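Local coordinates for electron transfer flavoprotein, alpha subunit (Thermotoga maritima, PDB 7KOE), which binds flavin-adenine dinucleotide as the alpha subunit of an electron transfer flavoprotein and probably passes electrons between redox partners, at residues I6-I11 / D87-Y92; I11-G16 / G43-E48; V68-F73 / Y186-F191; Y76-Y81 / K193-L198. All blocks are in the same frame, centred on the assembly; numbering follows the deposited sequence.

Interaction 1 (I6-I11 / D87-Y92)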
# COMPACT_ATOMS: atom_id res chain seq x y z
N ILE B 6 1.67 47.48 -24.31
CA ILE B 6 2.81 48.11 -24.96
C ILE B 6 4.06 47.56 -24.28
O ILE B 6 4.46 48.00 -23.21
CB ILE B 6 2.67 49.63 -24.89
CG1 ILE B 6 3.92 50.38 -25.35
CG2 ILE B 6 2.09 50.13 -23.54
CD1 ILE B 6 3.64 51.86 -25.39
N ILE B 7 4.70 46.57 -24.89
CA ILE B 7 5.74 45.84 -24.16
C ILE B 7 7.09 46.53 -24.38
O ILE B 7 7.42 46.96 -25.49
CB ILE B 7 5.75 44.36 -24.54
CG1 ILE B 7 6.07 44.12 -26.02
CG2 ILE B 7 4.39 43.75 -24.26
CD1 ILE B 7 6.06 42.66 -26.40
N PHE B 8 7.84 46.70 -23.29
CA PHE B 8 9.09 47.44 -23.32
C PHE B 8 10.28 46.50 -23.37
O PHE B 8 10.22 45.37 -22.87
CB PHE B 8 9.23 48.34 -22.08
CG PHE B 8 8.51 49.65 -22.18
CD1 PHE B 8 7.66 49.94 -23.23
CD2 PHE B 8 8.70 50.61 -21.20
CE1 PHE B 8 7.01 51.15 -23.30
CE2 PHE B 8 8.06 51.83 -21.27
CZ PHE B 8 7.21 52.10 -22.32
N VAL B 9 11.36 46.97 -23.98
CA VAL B 9 12.65 46.29 -23.97
C VAL B 9 13.71 47.36 -23.77
O VAL B 9 13.78 48.31 -24.55
CB VAL B 9 12.92 45.50 -25.27
CG1 VAL B 9 14.39 45.13 -25.37
CG2 VAL B 9 12.07 44.25 -25.35
N LEU B 10 14.52 47.22 -22.72
CA LEU B 10 15.59 48.18 -22.47
C LEU B 10 16.81 47.80 -23.30
O LEU B 10 17.14 46.63 -23.45
CB LEU B 10 15.95 48.20 -20.99
CG LEU B 10 16.60 49.46 -20.40
CD1 LEU B 10 16.21 49.57 -18.95
CD2 LEU B 10 18.11 49.46 -20.53
N ILE B 11 17.47 48.82 -23.85
CA ILE B 11 18.67 48.64 -24.65
C ILE B 11 19.87 49.01 -23.80
O ILE B 11 20.02 50.17 -23.39
CB ILE B 11 18.63 49.46 -25.95
CG1 ILE B 11 17.57 48.92 -26.92
CG2 ILE B 11 19.99 49.45 -26.64
CD1 ILE B 11 16.23 49.61 -26.85
N ASP B 87 9.79 57.32 -14.74
CA ASP B 87 8.98 58.35 -15.38
C ASP B 87 8.51 57.90 -16.75
O ASP B 87 7.42 58.29 -17.18
CB ASP B 87 9.77 59.65 -15.48
CG ASP B 87 9.81 60.41 -14.17
OD1 ASP B 87 9.05 60.03 -13.25
OD2 ASP B 87 10.59 61.38 -14.06
N MET B 88 9.29 57.09 -17.45
CA MET B 88 8.90 56.53 -18.74
C MET B 88 8.06 55.28 -18.60
O MET B 88 7.64 54.71 -19.61
CB MET B 88 10.14 56.23 -19.58
CG MET B 88 10.94 57.47 -19.94
SD MET B 88 9.90 58.81 -20.57
CE MET B 88 10.18 60.07 -19.33
N VAL B 89 7.83 54.81 -17.38
CA VAL B 89 6.86 53.76 -17.11
C VAL B 89 5.56 54.33 -16.56
O VAL B 89 4.48 53.85 -16.93
CB VAL B 89 7.47 52.71 -16.16
CG1 VAL B 89 6.49 51.61 -15.82
CG2 VAL B 89 8.65 52.09 -16.83
N ARG B 90 5.62 55.38 -15.75
CA ARG B 90 4.41 56.05 -15.29
C ARG B 90 3.71 56.80 -16.42
O ARG B 90 2.49 56.95 -16.40
CB ARG B 90 4.73 56.99 -14.14
CG ARG B 90 4.82 56.30 -12.80
CD ARG B 90 5.24 57.26 -11.70
NE ARG B 90 5.10 56.66 -10.38
CZ ARG B 90 6.03 55.93 -9.78
NH1 ARG B 90 7.19 55.71 -10.39
NH2 ARG B 90 5.82 55.43 -8.58
N LYS B 91 4.47 57.27 -17.42
CA LYS B 91 3.87 58.04 -18.51
C LYS B 91 3.20 57.15 -19.54
O LYS B 91 2.04 57.38 -19.90
CB LYS B 91 4.94 58.91 -19.18
CG LYS B 91 4.45 59.66 -20.40
CD LYS B 91 5.53 60.59 -20.93
CE LYS B 91 5.69 61.82 -20.06
NZ LYS B 91 6.69 62.77 -20.63
N TYR B 92 3.91 56.13 -20.03
CA TYR B 92 3.41 55.33 -21.14
C TYR B 92 2.67 54.08 -20.72
O TYR B 92 1.98 53.48 -21.55
CB TYR B 92 4.57 54.95 -22.07
CG TYR B 92 5.26 56.15 -22.66
CD1 TYR B 92 4.72 56.80 -23.77
CD2 TYR B 92 6.43 56.65 -22.11
CE1 TYR B 92 5.34 57.90 -24.32
CE2 TYR B 92 7.05 57.76 -22.65
CZ TYR B 92 6.50 58.38 -23.75
OH TYR B 92 7.12 59.48 -24.29
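D87 O is held by the one hydrogen bond that forms within the two segments, donated by K91 N at 3.1 Å, which closes the helical turn that carries residues 88 to 90. The bond stays within the helical segment; the meeting with strand 6-9 is one of packing. F8, with CG anti to its carbonyl carbon (chi1 -83°), points its ring toward the helix so that the far rim, not a face, arrives first. CE2 reaches M88 O at 3.4 Å, with the oxygen in the plane of the F8 ring. M88 O also lies in plane at the edge of the Y92 ring, so two aromatic edges border one helical carbonyl. The F8 and Y92 side chains cross at about a right angle, F8 CZ resting 3.9 Å from Y92 CB. V89 CG2 approaches the same F8 ring obliquely and more loosely, at 4.5 Å from CE2. Two residues before F8, I6 holds CG1 anti to its backbone N and turns CG2 to Y92 O, 3.9 Å away. K91 CG lies over the centre of one face of the Y92 ring, and W42 meets the rings of both F8 and Y92. I7 and V9 pack instead on helix 21-33, so strand 6-9, which lies between strands 97-100 and 40-46, has helices on both faces, the layered alpha/beta/alpha arrangement of the HUP-type domain.

Interaction 2 (I11-G16 / G43-E48)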
# COMPACT_ATOMS: atom_id res chain seq x y z
N ILE B 11 17.47 48.82 -23.85
CA ILE B 11 18.67 48.64 -24.65
C ILE B 11 19.87 49.01 -23.80
O ILE B 11 20.02 50.17 -23.39
CB ILE B 11 18.63 49.46 -25.95
CG1 ILE B 11 17.57 48.92 -26.92
CG2 ILE B 11 19.99 49.45 -26.64
CD1 ILE B 11 16.23 49.61 -26.85
N GLU B 12 20.72 48.03 -23.53
CA GLU B 12 21.95 48.24 -22.76
C GLU B 12 23.05 48.64 -23.73
O GLU B 12 23.52 47.80 -24.51
CB GLU B 12 22.32 46.98 -21.99
CG GLU B 12 21.34 46.54 -20.91
CD GLU B 12 21.37 47.44 -19.69
OE1 GLU B 12 20.39 47.40 -18.91
OE2 GLU B 12 22.38 48.15 -19.48
N HIS B 13 23.48 49.89 -23.68
CA HIS B 13 24.54 50.38 -24.54
C HIS B 13 25.78 50.70 -23.72
O HIS B 13 25.68 51.19 -22.59
CB HIS B 13 24.10 51.62 -25.33
CG HIS B 13 23.73 52.78 -24.46
ND1 HIS B 13 24.65 53.71 -24.04
CD2 HIS B 13 22.54 53.16 -23.95
CE1 HIS B 13 24.05 54.61 -23.29
NE2 HIS B 13 22.77 54.31 -23.22
N HIS B 14 26.95 50.40 -24.28
CA HIS B 14 28.23 50.60 -23.62
C HIS B 14 29.03 51.60 -24.43
O HIS B 14 29.81 51.23 -25.32
CB HIS B 14 28.96 49.28 -23.46
CG HIS B 14 28.18 48.26 -22.67
ND1 HIS B 14 27.66 48.53 -21.43
CD2 HIS B 14 27.83 46.99 -22.97
CE1 HIS B 14 27.03 47.46 -20.98
NE2 HIS B 14 27.11 46.51 -21.90
N GLY B 15 28.85 52.88 -24.12
CA GLY B 15 29.50 53.95 -24.84
C GLY B 15 28.79 54.30 -26.13
O GLY B 15 28.04 55.28 -26.18
N GLY B 16 29.01 53.52 -27.18
CA GLY B 16 28.31 53.75 -28.42
C GLY B 16 27.56 52.55 -28.96
O GLY B 16 26.57 52.69 -29.67
N GLY B 43 11.14 50.10 -27.55
CA GLY B 43 12.50 50.00 -27.08
C GLY B 43 12.89 51.26 -26.33
O GLY B 43 12.81 52.35 -26.89
N VAL B 44 13.32 51.12 -25.08
CA VAL B 44 13.70 52.26 -24.27
C VAL B 44 15.21 52.39 -24.32
O VAL B 44 15.94 51.42 -24.07
CB VAL B 44 13.21 52.11 -22.82
CG1 VAL B 44 13.30 53.44 -22.10
CG2 VAL B 44 11.79 51.61 -22.81
N LEU B 45 15.69 53.59 -24.64
CA LEU B 45 17.12 53.81 -24.82
C LEU B 45 17.45 55.16 -24.22
O LEU B 45 16.74 56.14 -24.46
CB LEU B 45 17.49 53.74 -26.30
CG LEU B 45 18.93 53.48 -26.72
CD1 LEU B 45 18.94 52.78 -28.06
CD2 LEU B 45 19.74 54.75 -26.80
N LEU B 46 18.52 55.21 -23.43
CA LEU B 46 18.86 56.38 -22.64
C LEU B 46 20.25 56.86 -23.02
O LEU B 46 21.19 56.06 -23.06
CB LEU B 46 18.79 56.08 -21.14
CG LEU B 46 17.42 55.89 -20.48
CD1 LEU B 46 16.95 54.45 -20.56
CD2 LEU B 46 17.47 56.33 -19.04
N GLY B 47 20.38 58.15 -23.29
CA GLY B 47 21.64 58.77 -23.64
C GLY B 47 21.46 59.75 -24.77
O GLY B 47 20.36 59.92 -25.31
N GLU B 48 22.55 60.41 -25.13
CA GLU B 48 22.58 61.34 -26.25
C GLU B 48 23.63 60.89 -27.26
O GLU B 48 24.72 60.46 -26.88
CB GLU B 48 22.87 62.76 -25.80
CG GLU B 48 21.65 63.48 -25.26
CD GLU B 48 21.06 64.44 -26.27
OE1 GLU B 48 20.05 65.10 -25.94
OE2 GLU B 48 21.59 64.52 -27.40
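G43 opens the contact with its backbone alone, its CA meeting I11 CD1 at 3.8 Å; a side chain at this position would run tightly into that methyl. At V44 the main chain takes over. V44 O accepts a hydrogen bond from I11 N at 3.0 Å, with an N-H...O angle of 155° and the donor almost on the C=O axis. I11 CG1 stands beside its own backbone N, which brings CD1 over to the same oxygen at 3.3 Å. L45, nearest to I11 along the backbone, contributes its isobutyl group: CD1 packs against I11 CG2 at 3.8 Å, the two side chains crossing obliquely, while CD2 comes up to H13 CD2 more loosely and at a slant to the imidazole. Next, L46 sends its side chain to F73, Y81 and A84 but offers its carbonyl to H13. The imidazole of H13, placed in the crowded position between backbone N and carbonyl carbon (chi1 61°), donates from NE2 to L46 O at 2.4 Å, a very short distance that should not be read as strength at this resolution. That bond is bent, 134° at the hydrogen, and the oxygen sits somewhat out of the ring plane. G47 follows with a positive phi at which a CB would jam against the preceding carbonyl, and would also press on H13 CE1. Helix 21-33 lies between the two segments in the chain, and the parallel strands 6-9 and 40-46 are neighbours: this is the carboxyl-terminal end of a beta-alpha-beta crossover.

Interaction 3 (V68-F73 / Y186-F191)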
# COMPACT_ATOMS: atom_id res chain seq x y z
N VAL B 68 15.18 58.18 -24.88
CA VAL B 68 15.28 59.19 -23.83
C VAL B 68 16.64 59.87 -23.92
O VAL B 68 17.67 59.19 -24.05
CB VAL B 68 15.05 58.56 -22.45
CG1 VAL B 68 15.05 59.61 -21.37
CG2 VAL B 68 13.75 57.78 -22.43
N LYS B 69 16.65 61.19 -23.87
CA LYS B 69 17.83 61.99 -24.15
C LYS B 69 18.31 62.69 -22.89
O LYS B 69 17.58 63.50 -22.31
CB LYS B 69 17.53 63.03 -25.23
CG LYS B 69 16.63 62.52 -26.32
CD LYS B 69 17.43 61.77 -27.34
CE LYS B 69 18.38 62.69 -28.08
NZ LYS B 69 17.67 63.80 -28.78
N ASN B 70 19.55 62.40 -22.49
CA ASN B 70 20.28 63.22 -21.54
C ASN B 70 21.77 62.93 -21.70
O ASN B 70 22.15 61.84 -22.14
CB ASN B 70 19.84 62.99 -20.10
CG ASN B 70 20.09 64.20 -19.23
OD1 ASN B 70 20.63 65.20 -19.70
ND2 ASN B 70 19.69 64.13 -17.97
N ARG B 71 22.59 63.91 -21.35
CA ARG B 71 24.04 63.75 -21.46
C ARG B 71 24.60 62.89 -20.35
O ARG B 71 25.63 62.23 -20.54
CB ARG B 71 24.71 65.13 -21.47
CG ARG B 71 26.18 65.14 -21.88
CD ARG B 71 26.43 64.37 -23.17
NE ARG B 71 25.60 64.83 -24.28
CZ ARG B 71 25.95 65.78 -25.14
NH1 ARG B 71 27.13 66.38 -25.03
NH2 ARG B 71 25.12 66.14 -26.11
N GLU B 72 23.95 62.86 -19.19
CA GLU B 72 24.41 62.05 -18.06
C GLU B 72 23.85 60.63 -18.08
O GLU B 72 23.83 59.99 -17.03
CB GLU B 72 24.05 62.72 -16.73
CG GLU B 72 24.58 64.15 -16.52
CD GLU B 72 23.70 65.23 -17.15
OE1 GLU B 72 22.51 64.95 -17.40
OE2 GLU B 72 24.20 66.35 -17.38
N PHE B 73 23.40 60.13 -19.23
CA PHE B 73 22.91 58.76 -19.33
C PHE B 73 23.82 57.86 -20.16
O PHE B 73 23.53 56.67 -20.29
CB PHE B 73 21.50 58.73 -19.93
CG PHE B 73 20.42 59.22 -19.00
CD1 PHE B 73 20.66 59.40 -17.65
CD2 PHE B 73 19.16 59.49 -19.49
CE1 PHE B 73 19.66 59.86 -16.81
CE2 PHE B 73 18.15 59.94 -18.66
CZ PHE B 73 18.41 60.13 -17.32
N TYR B 186 15.11 64.41 -21.45
CA TYR B 186 14.86 64.26 -20.03
C TYR B 186 15.64 65.29 -19.22
O TYR B 186 16.81 65.55 -19.49
CB TYR B 186 15.24 62.85 -19.58
CG TYR B 186 14.59 62.42 -18.29
CD1 TYR B 186 13.33 61.84 -18.30
CD2 TYR B 186 15.23 62.59 -17.07
CE1 TYR B 186 12.72 61.45 -17.12
CE2 TYR B 186 14.62 62.20 -15.89
CZ TYR B 186 13.37 61.63 -15.92
OH TYR B 186 12.77 61.24 -14.75
N ASP B 187 14.98 65.85 -18.21
CA ASP B 187 15.58 66.81 -17.31
C ASP B 187 15.63 66.19 -15.93
O ASP B 187 14.71 65.46 -15.53
CB ASP B 187 14.78 68.13 -17.31
CG ASP B 187 15.54 69.29 -16.66
OD1 ASP B 187 16.18 69.14 -15.60
OD2 ASP B 187 15.50 70.39 -17.25
N LEU B 188 16.71 66.46 -15.21
CA LEU B 188 16.91 66.02 -13.84
C LEU B 188 16.84 67.15 -12.83
O LEU B 188 16.22 66.99 -11.77
CB LEU B 188 18.27 65.32 -13.71
CG LEU B 188 18.38 63.98 -14.45
CD1 LEU B 188 19.81 63.49 -14.48
CD2 LEU B 188 17.48 62.94 -13.80
N GLY B 189 17.44 68.29 -13.13
CA GLY B 189 17.47 69.39 -12.18
C GLY B 189 18.51 69.15 -11.10
O GLY B 189 19.58 68.59 -11.34
N THR B 190 18.19 69.60 -9.89
CA THR B 190 19.02 69.30 -8.72
C THR B 190 18.86 67.82 -8.39
O THR B 190 17.77 67.37 -8.04
CB THR B 190 18.61 70.17 -7.54
OG1 THR B 190 18.78 71.55 -7.88
CG2 THR B 190 19.46 69.84 -6.33
N PHE B 191 19.95 67.06 -8.51
CA PHE B 191 19.86 65.61 -8.52
C PHE B 191 20.57 64.93 -7.36
O PHE B 191 20.32 63.74 -7.14
CB PHE B 191 20.38 65.06 -9.86
CG PHE B 191 21.82 65.38 -10.16
CD1 PHE B 191 22.18 66.58 -10.76
CD2 PHE B 191 22.82 64.45 -9.90
CE1 PHE B 191 23.50 66.86 -11.05
CE2 PHE B 191 24.14 64.73 -10.19
CZ PHE B 191 24.48 65.94 -10.77
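Y186 lies at the tight end of this contact, pinned by both its backbone and its ring. Y186 N donates to K69 O at 2.8 Å, in the carbonyl plane, with an N-H...O angle of 141°. V68 and Y186 run side by side, V68 CG1 packing on Y186 CB at 3.7 Å. Y186 CG is anti to the backbone N (chi1 -159°), which turns the ring inward, where F73 CZ comes 4.0 Å from CD2 with the two side chains crossing at about a right angle. N70 sits at the transition to the outer side. Its CB lies 3.6 Å above one face of F73, toward the rim; OD1 accepts a hydrogen bond from R71 N, which stands above the carbonyl plane; and ND2 lies against L188 CD1 at 3.6 Å. An alanine here would probably loosen the turn at R71 and the packing of L188, since the amide would be gone and only CB would remain over F73. Toward solvent the contact thins: E72 OE1 is 4.2 Å from L188 CD1, and D187, G189 and T190 are exposed. K69 turns its amine to E185 in a salt bridge, and Y186 OH makes a weak hydrogen bond to K83 O. K69 pairs through its backbone with both E184 and Y186, the register of parallel strands, here setting strand 181-185 beside strand 65-69 as an outermost strand of the HUP-type parallel sheet.

Interaction 4 (Y76-Y81 / K193-L198)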
# COMPACT_ATOMS: atom_id res chain seq x y z
N TYR B 76 26.82 54.58 -17.01
CA TYR B 76 25.82 53.84 -16.26
C TYR B 76 25.86 54.28 -14.81
O TYR B 76 26.82 53.98 -14.09
CB TYR B 76 26.04 52.33 -16.37
CG TYR B 76 25.11 51.57 -15.45
CD1 TYR B 76 23.75 51.55 -15.68
CD2 TYR B 76 25.60 50.90 -14.33
CE1 TYR B 76 22.89 50.87 -14.85
CE2 TYR B 76 24.75 50.22 -13.48
CZ TYR B 76 23.40 50.21 -13.75
OH TYR B 76 22.55 49.53 -12.92
N VAL B 77 24.83 54.99 -14.38
CA VAL B 77 24.57 55.26 -12.97
C VAL B 77 23.14 54.82 -12.72
O VAL B 77 22.20 55.40 -13.29
CB VAL B 77 24.78 56.73 -12.59
CG1 VAL B 77 24.25 56.99 -11.20
CG2 VAL B 77 26.25 57.09 -12.67
N ASN B 78 22.96 53.80 -11.89
CA ASN B 78 21.64 53.26 -11.59
C ASN B 78 20.77 54.24 -10.83
O ASN B 78 19.54 54.11 -10.86
CB ASN B 78 21.79 51.97 -10.79
CG ASN B 78 22.67 52.15 -9.58
OD1 ASN B 78 23.89 52.05 -9.67
ND2 ASN B 78 22.07 52.45 -8.44
N TYR B 79 21.38 55.19 -10.13
CA TYR B 79 20.62 56.24 -9.47
C TYR B 79 19.94 57.15 -10.49
O TYR B 79 18.82 57.62 -10.26
CB TYR B 79 21.56 57.03 -8.56
CG TYR B 79 20.97 58.29 -7.99
CD1 TYR B 79 19.79 58.26 -7.25
CD2 TYR B 79 21.62 59.51 -8.15
CE1 TYR B 79 19.26 59.41 -6.72
CE2 TYR B 79 21.10 60.67 -7.62
CZ TYR B 79 19.92 60.61 -6.90
OH TYR B 79 19.39 61.76 -6.37
N LEU B 80 20.60 57.41 -11.62
CA LEU B 80 20.04 58.28 -12.64
C LEU B 80 19.10 57.54 -13.58
O LEU B 80 18.11 58.12 -14.04
CB LEU B 80 21.16 58.93 -13.45
CG LEU B 80 22.13 59.79 -12.65
CD1 LEU B 80 23.31 60.20 -13.51
CD2 LEU B 80 21.41 61.01 -12.10
N TYR B 81 19.40 56.27 -13.88
CA TYR B 81 18.54 55.49 -14.76
C TYR B 81 17.19 55.21 -14.12
O TYR B 81 16.16 55.23 -14.81
CB TYR B 81 19.22 54.17 -15.12
CG TYR B 81 20.10 54.20 -16.34
CD1 TYR B 81 21.27 54.94 -16.35
CD2 TYR B 81 19.78 53.45 -17.46
CE1 TYR B 81 22.08 54.96 -17.46
CE2 TYR B 81 20.59 53.45 -18.57
CZ TYR B 81 21.74 54.21 -18.57
OH TYR B 81 22.55 54.22 -19.68
N LYS B 193 23.98 64.05 -6.26
CA LYS B 193 24.84 62.96 -6.71
C LYS B 193 25.34 62.05 -5.59
O LYS B 193 26.14 62.46 -4.75
CB LYS B 193 26.04 63.51 -7.47
CG LYS B 193 26.85 62.46 -8.20
CD LYS B 193 27.87 63.10 -9.12
CE LYS B 193 28.68 62.04 -9.85
NZ LYS B 193 27.85 61.24 -10.78
N LEU B 194 24.87 60.80 -5.59
CA LEU B 194 25.31 59.80 -4.64
C LEU B 194 26.44 58.95 -5.22
O LEU B 194 27.54 58.89 -4.66
CB LEU B 194 24.13 58.91 -4.23
CG LEU B 194 22.79 59.61 -4.00
CD1 LEU B 194 21.65 58.62 -4.08
CD2 LEU B 194 22.78 60.32 -2.65
N ILE B 195 26.18 58.30 -6.35
CA ILE B 195 27.14 57.42 -6.99
C ILE B 195 28.05 58.26 -7.88
O ILE B 195 27.57 58.96 -8.78
CB ILE B 195 26.42 56.33 -7.80
CG1 ILE B 195 25.68 55.39 -6.86
CG2 ILE B 195 27.39 55.58 -8.69
CD1 ILE B 195 24.79 54.41 -7.56
N GLU B 196 29.35 58.20 -7.63
CA GLU B 196 30.34 58.94 -8.41
C GLU B 196 31.43 57.99 -8.86
O GLU B 196 32.26 57.57 -8.05
CB GLU B 196 30.93 60.09 -7.59
CG GLU B 196 32.01 60.86 -8.31
CD GLU B 196 32.89 61.65 -7.37
OE1 GLU B 196 32.35 62.33 -6.48
OE2 GLU B 196 34.13 61.59 -7.52
N ILE B 197 31.44 57.67 -10.15
CA ILE B 197 32.38 56.69 -10.69
C ILE B 197 33.75 57.35 -10.83
O ILE B 197 33.88 58.40 -11.48
CB ILE B 197 31.89 56.14 -12.03
CG1 ILE B 197 30.49 55.55 -11.87
CG2 ILE B 197 32.85 55.11 -12.57
CD1 ILE B 197 29.91 55.00 -13.15
N LEU B 198 34.77 56.74 -10.23
CA LEU B 198 36.13 57.25 -10.34
C LEU B 198 36.87 56.66 -11.53
O LEU B 198 37.29 57.38 -12.43
CB LEU B 198 36.92 56.97 -9.06
CG LEU B 198 36.56 57.77 -7.81
CD1 LEU B 198 37.58 57.51 -6.72
CD2 LEU B 198 36.48 59.25 -8.13
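At the amino-terminal end of helix 78-84, where V77 holds the N-cap position, the extended segment 193-198 runs past in a nearly antiparallel direction, 150° between the two touching parts. The clearest side-chain contact is a CH-pi interaction. Y79, its CG anti to the backbone N, presents a ring face to L194, whose CD1 lies 3.7 Å from the ring centroid and 13° off the normal. Y79 OH is hydrogen-bonded to F191 O. An alanine here would probably leave L194 poorly packed and the chain at F191 less firmly held, since both the ring face and the phenolic bond would be missing. I195 slides past V77 in the opposite direction, CB to V77 CG1 at 4.1 Å, and drives CD1 crosswise against the amide of N78, 3.3 Å from OD1. That oxygen takes a hydrogen bond from R176 of the partner Electron transfer flavoprotein chain, and L155 of that chain packs on both N78 and I195. The segment is thus part of the subunit interface: E196 and I197 pair with an antiparallel strand of the partner, so a sheet continues from one chain into the other. K193 folds its chain forward over the segment, and NZ donates to I195 O at 3.0 Å. Further along, I197 turns CD1 to Y76 O at 3.4 Å, the same methyl lying 4.2 Å from V77 CG2.

Interactions 1, 2 and 3 all reach one seven-stranded parallel sheet, in which strands 6-9, 40-46, 65-69 and 181-185 follow one another side by side. Interactions 1 and 2 share I11, their centres about 14 Å apart; the centres of interactions 2 and 3 are about 13 Å apart, and G47 N probably bonds to V68 O between them. Along the chain, 11-16 / 43-48 closes before 68-73 / 186-191 opens, whereas interactions 3 and 4 alternate their segments and sit about 12 Å apart, centre to centre. Y81 OH probably bonds to F73 O there. The sheet core is thereby connected, through helix 78-84, to the segment that pairs with the partner subunit.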